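Local coordinates for pyruvate kinase 1 (Trypanosoma brucei brucei, PDB 4KCW), which catalyses, as a pyruvate kinase, the last step of glycolysis, passing the phosphoryl group of phosphoenolpyruvate to ADP to give pyruvate and ATP, at residues 239-244 with 260-265; 208-213 with 235-240; 292-297 with 325-330. All coordinates share one frame; numbering follows the deposited sequence.

Contact 1: residues 239-244 with 260-265. With MG (magnesium ion), chain C; OXL (oxalate ion), chain E.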
loop_
_atom_site.group_PDB
_atom_site.type_symbol
_atom_site.label_atom_id
_atom_site.label_comp_id
_atom_site.label_asym_id
_atom_site.label_seq_id
_atom_site.Cartn_x
_atom_site.Cartn_y
_atom_site.Cartn_z
ATOM N N LYS A 239 -7.959 -25.524 -24.600
ATOM C CA LYS A 239 -8.053 -26.292 -23.380
ATOM C C LYS A 239 -6.662 -26.681 -22.912
ATOM O O LYS A 239 -5.917 -27.294 -23.667
ATOM C CB LYS A 239 -8.892 -27.534 -23.630
ATOM C CG LYS A 239 -10.339 -27.221 -23.944
ATOM C CD LYS A 239 -11.096 -28.471 -24.389
ATOM C CE LYS A 239 -11.167 -29.520 -23.283
ATOM N NZ LYS A 239 -12.094 -30.625 -23.654
ATOM N N ILE A 240 -6.268 -26.217 -21.720
ATOM C CA ILE A 240 -5.000 -26.634 -21.106
ATOM C C ILE A 240 -5.218 -27.889 -20.268
ATOM O O ILE A 240 -6.071 -27.924 -19.371
ATOM C CB ILE A 240 -4.401 -25.546 -20.190
ATOM C CG1 ILE A 240 -4.275 -24.217 -20.934
ATOM C CG2 ILE A 240 -3.044 -25.996 -19.648
ATOM C CD1 ILE A 240 -3.486 -24.326 -22.205
ATOM N N GLU A 241 -4.435 -28.915 -20.558
ATOM C CA GLU A 241 -4.837 -30.281 -20.273
ATOM C C GLU A 241 -3.625 -31.164 -20.025
ATOM O O GLU A 241 -3.769 -32.272 -19.550
ATOM C CB GLU A 241 -5.659 -30.854 -21.435
ATOM C CG GLU A 241 -7.126 -30.558 -21.330
ATOM C CD GLU A 241 -7.988 -31.553 -22.080
ATOM O OE1 GLU A 241 -8.595 -32.414 -21.413
ATOM O OE2 GLU A 241 -8.151 -31.401 -23.313
ATOM N N ASN A 242 -2.429 -30.676 -20.353
ATOM C CA ASN A 242 -1.208 -31.436 -20.054
ATOM C C ASN A 242 -0.036 -30.563 -19.647
ATOM O O ASN A 242 -0.123 -29.325 -19.640
ATOM C CB ASN A 242 -0.817 -32.303 -21.242
ATOM C CG ASN A 242 -0.801 -31.522 -22.536
ATOM O OD1 ASN A 242 -0.287 -30.406 -22.580
ATOM N ND2 ASN A 242 -1.523 -32.015 -23.539
ATOM N N HIS A 243 1.064 -31.230 -19.317
ATOM C CA HIS A 243 2.325 -30.595 -18.956
ATOM C C HIS A 243 2.695 -29.475 -19.905
ATOM O O HIS A 243 3.028 -28.367 -19.478
ATOM C CB HIS A 243 3.426 -31.656 -18.953
ATOM C CG HIS A 243 4.678 -31.219 -18.268
ATOM N ND1 HIS A 243 5.797 -30.894 -18.943
ATOM C CD2 HIS A 243 4.953 -30.991 -16.914
ATOM C CE1 HIS A 243 6.744 -30.485 -18.072
ATOM N NE2 HIS A 243 6.224 -30.540 -16.834
ATOM N N GLN A 244 2.694 -29.780 -21.200
ATOM C CA GLN A 244 3.189 -28.871 -22.222
ATOM C C GLN A 244 2.307 -27.610 -22.353
ATOM O O GLN A 244 2.810 -26.484 -22.518
ATOM C CB GLN A 244 3.233 -29.604 -23.566
ATOM C CG GLN A 244 4.599 -30.028 -24.018
ATOM C CD GLN A 244 4.695 -30.130 -25.535
ATOM O OE1 GLN A 244 4.067 -30.996 -26.149
ATOM N NE2 GLN A 244 5.460 -29.219 -26.151
ATOM N N MET A 260 -9.553 -22.572 -21.439
ATOM C CA MET A 260 -10.173 -23.403 -20.431
ATOM C C MET A 260 -9.116 -24.165 -19.647
ATOM O O MET A 260 -8.206 -24.763 -20.232
ATOM C CB MET A 260 -11.114 -24.392 -21.066
ATOM C CG MET A 260 -11.818 -25.255 -20.044
ATOM S SD MET A 260 -12.657 -26.630 -20.821
ATOM C CE MET A 260 -13.799 -25.815 -21.945
ATOM N N VAL A 261 -9.209 -24.101 -18.325
ATOM C CA VAL A 261 -8.485 -25.022 -17.474
ATOM C C VAL A 261 -9.255 -26.309 -17.393
ATOM O O VAL A 261 -10.276 -26.394 -16.709
ATOM C CB VAL A 261 -8.331 -24.473 -16.052
ATOM C CG1 VAL A 261 -7.404 -25.369 -15.238
ATOM C CG2 VAL A 261 -7.828 -23.047 -16.094
ATOM N N ALA A 262 -8.811 -27.286 -18.155
ATOM C CA ALA A 262 -9.516 -28.554 -18.285
ATOM C C ALA A 262 -9.011 -29.514 -17.229
ATOM O O ALA A 262 -8.135 -30.333 -17.499
ATOM C CB ALA A 262 -9.278 -29.134 -19.682
ATOM N N ARG A 263 -9.553 -29.408 -16.019
ATOM C CA ARG A 263 -8.921 -30.015 -14.863
ATOM C C ARG A 263 -8.967 -31.526 -14.888
ATOM O O ARG A 263 -8.082 -32.181 -14.334
ATOM C CB ARG A 263 -9.512 -29.464 -13.595
ATOM C CG ARG A 263 -9.329 -27.948 -13.503
ATOM C CD ARG A 263 -9.742 -27.434 -12.152
ATOM N NE ARG A 263 -11.097 -27.818 -11.889
ATOM C CZ ARG A 263 -11.726 -27.553 -10.765
ATOM N NH1 ARG A 263 -11.085 -26.915 -9.793
ATOM N NH2 ARG A 263 -12.971 -27.970 -10.589
ATOM N N GLY A 264 -9.909 -32.071 -15.662
ATOM C CA GLY A 264 -10.053 -33.512 -15.831
ATOM C C GLY A 264 -8.785 -34.195 -16.324
ATOM O O GLY A 264 -8.107 -34.903 -15.548
ATOM N N ASP A 265 -8.434 -33.975 -17.595
ATOM C CA ASP A 265 -7.164 -34.497 -18.120
ATOM C C ASP A 265 -5.917 -33.887 -17.437
ATOM O O ASP A 265 -4.943 -34.589 -17.143
ATOM C CB ASP A 265 -7.090 -34.339 -19.642
ATOM C CG ASP A 265 -7.901 -35.409 -20.373
ATOM O OD1 ASP A 265 -8.996 -35.066 -20.892
ATOM O OD2 ASP A 265 -7.515 -36.610 -20.303
HETATM MG MG MG C . -10.133 -33.603 -21.598
HETATM C C1 OXL E . -11.991 -31.660 -20.312
HETATM C C2 OXL E . -11.222 -32.088 -19.040
HETATM O O1 OXL E . -12.890 -30.754 -20.245
HETATM O O2 OXL E . -10.343 -32.979 -19.204
HETATM O O3 OXL E . -11.589 -32.194 -21.374
HETATM O O4 OXL E . -11.472 -31.501 -17.939
HETATM O O HOH W 1 -9.965 -33.178 -23.780
HETATM O O HOH W 2 -11.684 -34.763 -21.417
#
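The carboxylates of Glu241 and Asp265 meet at one magnesium ion with their planes turned 65° apart. Each acid gives the metal a single oxygen, Glu241 OE1 at 1.9 Å and Asp265 OD1 at 2.0 Å; these two oxygens are close to each other because both bind the cation, which presumably offsets their mutual repulsion. The third flat group is oxalate. Ala262 CB covers one of its faces, 3.6 Å from C2, while the polar partners gather round the rim. Magnesium is chelated through O3 and, more loosely, O2, with two waters completing six ligands. Water 1 also donates to Glu241 OE2, tying the second carboxylate oxygen to the coordination shell.

The site lies at the C-terminal ends of two neighbouring parallel strands, 235-240 and 258-262, of the pyruvate kinase TIM barrel, where such barrels carry their active sites. Main-chain bonds from Ile240 N to Met260 O and from Ala262 N to Ile240 O hold the pair in step. Directly after the second strand, helix 263-269 turns its first amides to the ligand: Asp265 N reaches O2 of oxalate at 2.7 Å, and Gly264 N reaches O4 at 2.8 Å in a more bent bond. The helix start probably helps stabilise the anion's charge. Lys239 arrives from the other strand, its CG lying alongside Met260 SD at 3.9 Å. A bend at chi3 (64°) turns the end of the chain so that NZ donates to O3 of oxalate at 2.8 Å; Asp84 pairs with the same NZ. On Asp265 the oxygen not bound to magnesium, OD2, is held by Asn179.

Contact 2: residues 208-213 with 235-240. With OXL (oxalate ion), chain E.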
loop_
_atom_site.group_PDB
_atom_site.type_symbol
_atom_site.label_atom_id
_atom_site.label_comp_id
_atom_site.label_asym_id
_atom_site.label_seq_id
_atom_site.Cartn_x
_atom_site.Cartn_y
_atom_site.Cartn_z
ATOM N N MET A 208 -17.902 -20.723 -30.841
ATOM C CA MET A 208 -16.569 -20.919 -30.321
ATOM C C MET A 208 -16.195 -22.386 -30.348
ATOM O O MET A 208 -17.071 -23.277 -30.333
ATOM C CB MET A 208 -16.484 -20.394 -28.897
ATOM C CG MET A 208 -17.368 -21.126 -27.925
ATOM S SD MET A 208 -17.708 -20.132 -26.457
ATOM C CE MET A 208 -19.122 -19.167 -26.968
ATOM N N ILE A 209 -14.890 -22.627 -30.406
ATOM C CA ILE A 209 -14.329 -23.949 -30.248
ATOM C C ILE A 209 -13.650 -24.016 -28.913
ATOM O O ILE A 209 -12.786 -23.189 -28.626
ATOM C CB ILE A 209 -13.215 -24.210 -31.280
ATOM C CG1 ILE A 209 -13.716 -23.977 -32.715
ATOM C CG2 ILE A 209 -12.643 -25.614 -31.094
ATOM C CD1 ILE A 209 -15.018 -24.681 -33.034
ATOM N N PHE A 210 -13.933 -25.078 -28.152
ATOM C CA PHE A 210 -13.039 -25.510 -27.071
ATOM C C PHE A 210 -12.058 -26.562 -27.612
ATOM O O PHE A 210 -12.450 -27.703 -27.887
ATOM C CB PHE A 210 -13.842 -26.121 -25.892
ATOM C CG PHE A 210 -14.893 -25.205 -25.301
ATOM C CD1 PHE A 210 -14.884 -23.834 -25.550
ATOM C CD2 PHE A 210 -15.864 -25.720 -24.443
ATOM C CE1 PHE A 210 -15.871 -23.011 -25.029
ATOM C CE2 PHE A 210 -16.825 -24.884 -23.871
ATOM C CZ PHE A 210 -16.823 -23.525 -24.160
ATOM N N ALA A 211 -10.807 -26.182 -27.823
ATOM C CA ALA A 211 -9.878 -27.070 -28.529
ATOM C C ALA A 211 -9.111 -27.940 -27.531
ATOM O O ALA A 211 -8.361 -27.429 -26.712
ATOM C CB ALA A 211 -8.915 -26.254 -29.382
ATOM N N SER A 212 -9.357 -29.243 -27.551
ATOM C CA SER A 212 -8.761 -30.131 -26.567
ATOM C C SER A 212 -7.224 -30.293 -26.730
ATOM O O SER A 212 -6.695 -30.255 -27.854
ATOM C CB SER A 212 -9.463 -31.473 -26.587
ATOM O OG SER A 212 -10.861 -31.311 -26.403
ATOM N N PHE A 213 -6.513 -30.350 -25.606
ATOM C CA PHE A 213 -5.097 -30.778 -25.591
ATOM C C PHE A 213 -4.131 -29.844 -26.316
ATOM O O PHE A 213 -3.052 -30.260 -26.732
ATOM C CB PHE A 213 -4.934 -32.215 -26.132
ATOM C CG PHE A 213 -5.490 -33.274 -25.214
ATOM C CD1 PHE A 213 -4.832 -33.600 -24.026
ATOM C CD2 PHE A 213 -6.715 -33.911 -25.510
ATOM C CE1 PHE A 213 -5.360 -34.561 -23.170
ATOM C CE2 PHE A 213 -7.267 -34.840 -24.635
ATOM C CZ PHE A 213 -6.585 -35.177 -23.473
ATOM N N LEU A 235 -14.441 -17.930 -31.880
ATOM C CA LEU A 235 -13.463 -17.889 -30.798
ATOM C C LEU A 235 -12.803 -19.224 -30.710
ATOM O O LEU A 235 -13.459 -20.242 -30.814
ATOM C CB LEU A 235 -14.144 -17.607 -29.468
ATOM C CG LEU A 235 -14.927 -16.309 -29.345
ATOM C CD1 LEU A 235 -15.269 -16.098 -27.887
ATOM C CD2 LEU A 235 -14.126 -15.125 -29.891
ATOM N N ILE A 236 -11.498 -19.227 -30.513
ATOM C CA ILE A 236 -10.809 -20.426 -30.092
ATOM C C ILE A 236 -10.415 -20.315 -28.629
ATOM O O ILE A 236 -9.533 -19.505 -28.253
ATOM C CB ILE A 236 -9.540 -20.718 -30.932
ATOM C CG1 ILE A 236 -9.891 -20.855 -32.435
ATOM C CG2 ILE A 236 -8.886 -21.990 -30.415
ATOM C CD1 ILE A 236 -8.691 -20.727 -33.357
ATOM N N ILE A 237 -11.084 -21.110 -27.810
ATOM C CA ILE A 237 -10.692 -21.308 -26.434
ATOM C C ILE A 237 -9.814 -22.569 -26.362
ATOM O O ILE A 237 -10.286 -23.684 -26.653
ATOM C CB ILE A 237 -11.954 -21.507 -25.556
ATOM C CG1 ILE A 237 -13.043 -20.502 -25.953
ATOM C CG2 ILE A 237 -11.616 -21.452 -24.077
ATOM C CD1 ILE A 237 -12.720 -19.082 -25.580
ATOM N N SER A 238 -8.532 -22.395 -26.021
ATOM C CA SER A 238 -7.626 -23.541 -25.916
ATOM C C SER A 238 -7.782 -24.215 -24.572
ATOM O O SER A 238 -7.744 -23.565 -23.518
ATOM C CB SER A 238 -6.176 -23.115 -26.121
ATOM O OG SER A 238 -6.014 -22.450 -27.349
ATOM N N LYS A 239 -7.959 -25.524 -24.600
ATOM C CA LYS A 239 -8.053 -26.292 -23.380
ATOM C C LYS A 239 -6.662 -26.681 -22.912
ATOM O O LYS A 239 -5.917 -27.294 -23.667
ATOM C CB LYS A 239 -8.892 -27.534 -23.630
ATOM C CG LYS A 239 -10.339 -27.221 -23.944
ATOM C CD LYS A 239 -11.096 -28.471 -24.389
ATOM C CE LYS A 239 -11.167 -29.520 -23.283
ATOM N NZ LYS A 239 -12.094 -30.625 -23.654
ATOM N N ILE A 240 -6.268 -26.217 -21.720
ATOM C CA ILE A 240 -5.000 -26.634 -21.106
ATOM C C ILE A 240 -5.218 -27.889 -20.268
ATOM O O ILE A 240 -6.071 -27.924 -19.371
ATOM C CB ILE A 240 -4.401 -25.546 -20.190
ATOM C CG1 ILE A 240 -4.275 -24.217 -20.934
ATOM C CG2 ILE A 240 -3.044 -25.996 -19.648
ATOM C CD1 ILE A 240 -3.486 -24.326 -22.205
HETATM C C1 OXL E . -11.991 -31.660 -20.312
HETATM C C2 OXL E . -11.222 -32.088 -19.040
HETATM O O1 OXL E . -12.890 -30.754 -20.245
HETATM O O2 OXL E . -10.343 -32.979 -19.204
HETATM O O3 OXL E . -11.589 -32.194 -21.374
HETATM O O4 OXL E . -11.472 -31.501 -17.939
#
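Ser212 OG is held by two bonds: it accepts from Lys239 NZ at 3.1 Å and donates to the carbonyl of Thr85. With chi1 at -55° OG sits beside its own backbone N and close along the lysine chain, 3.5 Å from Lys239 CD. The same CD also packs against Phe210 CB at 3.9 Å. The side chains of Phe210 and Ile237 run side by side, bringing ring atom CD1 to 3.7 Å from Ile237 CB, and Met208 and Leu235 meet through their CB atoms on this same face, which looks into the barrel. On the outer face Ala211 and Ile236 make a looser apolar contact, with Ile236 reaching helix 217-226.

That helix makes the crossover of a beta-alpha-beta unit, and the two parallel strands it joins run only 17° apart. Four main-chain bonds link them, from Ile209 N to Leu235 O (2.8 Å) through to Lys239 N to Ala211 O (2.9 Å). Since Lys239 NZ also binds Asp84 and oxalate, the serine is probably a second-shell support: apolar packing lines the lysine's methylenes, and the polar partners probably set where its ammonium lies.

Contact 3: residues 292-297 with 325-330. With OXL (oxalate ion), chain E.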
loop_
_atom_site.group_PDB
_atom_site.type_symbol
_atom_site.label_atom_id
_atom_site.label_comp_id
_atom_site.label_asym_id
_atom_site.label_seq_id
_atom_site.Cartn_x
_atom_site.Cartn_y
_atom_site.Cartn_z
ATOM N N PRO A 292 -11.104 -14.171 -21.797
ATOM C CA PRO A 292 -11.982 -15.060 -21.037
ATOM C C PRO A 292 -11.303 -16.370 -20.642
ATOM O O PRO A 292 -10.539 -16.960 -21.421
ATOM C CB PRO A 292 -13.142 -15.345 -21.995
ATOM C CG PRO A 292 -12.703 -14.848 -23.319
ATOM C CD PRO A 292 -11.679 -13.796 -23.097
ATOM N N VAL A 293 -11.625 -16.837 -19.447
ATOM C CA VAL A 293 -11.113 -18.067 -18.993
ATOM C C VAL A 293 -12.205 -18.868 -18.254
ATOM O O VAL A 293 -13.075 -18.304 -17.547
ATOM C CB VAL A 293 -9.860 -17.845 -18.116
ATOM C CG1 VAL A 293 -10.213 -16.999 -16.898
ATOM C CG2 VAL A 293 -9.207 -19.192 -17.740
ATOM N N ILE A 294 -12.205 -20.169 -18.513
ATOM C CA ILE A 294 -13.235 -21.052 -18.050
ATOM C C ILE A 294 -12.584 -22.077 -17.174
ATOM O O ILE A 294 -11.607 -22.709 -17.567
ATOM C CB ILE A 294 -13.873 -21.782 -19.217
ATOM C CG1 ILE A 294 -14.390 -20.789 -20.253
ATOM C CG2 ILE A 294 -14.973 -22.695 -18.732
ATOM C CD1 ILE A 294 -15.018 -21.476 -21.446
ATOM N N CYS A 295 -13.058 -22.178 -15.950
ATOM C CA CYS A 295 -12.702 -23.259 -15.103
ATOM C C CYS A 295 -13.664 -24.441 -15.291
ATOM O O CYS A 295 -14.872 -24.265 -15.268
ATOM C CB CYS A 295 -12.711 -22.798 -13.670
ATOM S SG CYS A 295 -12.040 -24.038 -12.563
ATOM N N ALA A 296 -13.116 -25.651 -15.408
ATOM C CA ALA A 296 -13.907 -26.823 -15.799
ATOM C C ALA A 296 -13.592 -28.104 -14.997
ATOM O O ALA A 296 -12.445 -28.340 -14.594
ATOM C CB ALA A 296 -13.780 -27.082 -17.289
ATOM N N THR A 297 -14.652 -28.856 -14.687
ATOM C CA THR A 297 -14.616 -30.306 -14.510
ATOM C C THR A 297 -14.718 -30.749 -13.051
ATOM O O THR A 297 -13.886 -30.395 -12.223
ATOM C CB THR A 297 -13.422 -30.979 -15.183
ATOM O OG1 THR A 297 -13.505 -30.795 -16.614
ATOM C CG2 THR A 297 -13.423 -32.492 -14.860
ATOM N N ALA A 325 -12.023 -16.377 -12.485
ATOM C CA ALA A 325 -12.558 -17.010 -13.695
ATOM C C ALA A 325 -13.821 -16.298 -14.225
ATOM O O ALA A 325 -14.742 -15.991 -13.469
ATOM C CB ALA A 325 -12.854 -18.482 -13.451
ATOM N N ASP A 326 -13.882 -16.089 -15.532
ATOM C CA ASP A 326 -15.079 -15.534 -16.114
ATOM C C ASP A 326 -16.199 -16.547 -15.963
ATOM O O ASP A 326 -17.309 -16.190 -15.531
ATOM C CB ASP A 326 -14.859 -15.188 -17.591
ATOM C CG ASP A 326 -13.847 -14.063 -17.782
ATOM O OD1 ASP A 326 -12.616 -14.359 -17.776
ATOM O OD2 ASP A 326 -14.279 -12.884 -17.962
ATOM N N CYS A 327 -15.888 -17.821 -16.250
ATOM C CA CYS A 327 -16.905 -18.846 -16.389
ATOM C C CYS A 327 -16.579 -20.030 -15.564
ATOM O O CYS A 327 -15.410 -20.456 -15.506
ATOM C CB CYS A 327 -17.010 -19.341 -17.839
ATOM S SG CYS A 327 -17.426 -18.084 -19.040
ATOM N N VAL A 328 -17.631 -20.739 -15.182
ATOM C CA VAL A 328 -17.471 -22.064 -14.637
ATOM C C VAL A 328 -18.301 -23.029 -15.439
ATOM O O VAL A 328 -19.235 -22.616 -16.118
ATOM C CB VAL A 328 -17.872 -22.106 -13.148
ATOM C CG1 VAL A 328 -16.772 -21.463 -12.320
ATOM C CG2 VAL A 328 -19.184 -21.350 -12.930
ATOM N N MET A 329 -17.836 -24.274 -15.508
ATOM C CA MET A 329 -18.372 -25.251 -16.442
ATOM C C MET A 329 -18.942 -26.508 -15.747
ATOM O O MET A 329 -18.431 -26.959 -14.708
ATOM C CB MET A 329 -17.307 -25.669 -17.428
ATOM C CG MET A 329 -17.860 -26.420 -18.615
ATOM S SD MET A 329 -16.591 -26.646 -19.885
ATOM C CE MET A 329 -16.240 -28.388 -19.672
ATOM N N LEU A 330 -19.971 -27.087 -16.359
ATOM C CA LEU A 330 -20.507 -28.367 -15.923
ATOM C C LEU A 330 -20.379 -29.357 -17.045
ATOM O O LEU A 330 -20.582 -29.009 -18.222
ATOM C CB LEU A 330 -21.965 -28.227 -15.536
ATOM C CG LEU A 330 -22.157 -27.312 -14.343
ATOM C CD1 LEU A 330 -23.535 -26.706 -14.348
ATOM C CD2 LEU A 330 -21.889 -28.068 -13.049
HETATM C C1 OXL E . -11.991 -31.660 -20.312
HETATM C C2 OXL E . -11.222 -32.088 -19.040
HETATM O O1 OXL E . -12.890 -30.754 -20.245
HETATM O O2 OXL E . -10.343 -32.979 -19.204
HETATM O O3 OXL E . -11.589 -32.194 -21.374
HETATM O O4 OXL E . -11.472 -31.501 -17.939
HETATM O O HOH W 3 -17.821 -29.463 -13.656
#
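Met329 reaches across to strand 293-296 and runs up toward the ligand. Its CB rests 3.5 Å from Cys295 O, with Ile294 CG2 and Ala296 CB also in contact. With CG opposite the backbone N (chi1 -166°) the chain extends along Ala296 of the neighbouring strand, and SD passes the Ala296 methyl at 3.9 Å. A bend at chi3 (106°) keeps CE on that same methyl, 3.7 Å away, and brings it 4.1 Å from O1 of oxalate.

Strands 293-296 and 327-330 are the last two of the eight in the TIM barrel, joined through helix 311-323 as a beta-alpha-beta unit and splayed by 35°. Cys327 N donates to Val293 O and Cys295 N to Cys327 O; Met329 N to Cys295 O is weak. At the far end from oxalate, Asp326 OD1 takes the Val293 amide at 3.1 Å from above its carboxylate plane, extending the pairing by a side chain, while OD2 is held by Arg436 N and Arg414. At the ligand end the strands diverge, and water 3 sits between them, donating to Met329 O at 2.8 Å and weakly accepting from Thr297 N. Thr297 OG1 donates to O4 of oxalate in a bond modelled very short, 2.5 Å.

All three contacts belong to the one closed barrel. Contact 1 shares Lys239 and Ile240 with contact 2, their centres about 10 Å apart; contact 3 lies about 12 Å from each. Strand 258-262 joins contacts 1 and 3, with Val261 N 2.9 Å from Ile294 O, a probable hydrogen bond. Inside the barrel Met260 CE packs on Met329 SD at 3.6 Å, and Phe210 CZ meets Ile294 CD1 at 3.9 Å across the interior, so contacts 2 and 3 touch as well. All converge on oxalate, probably occupying the place of enolpyruvate: contact 1 brings magnesium and helix amides, contact 2 probably helps position the lysine, and contact 3 adds a threonine hydroxyl.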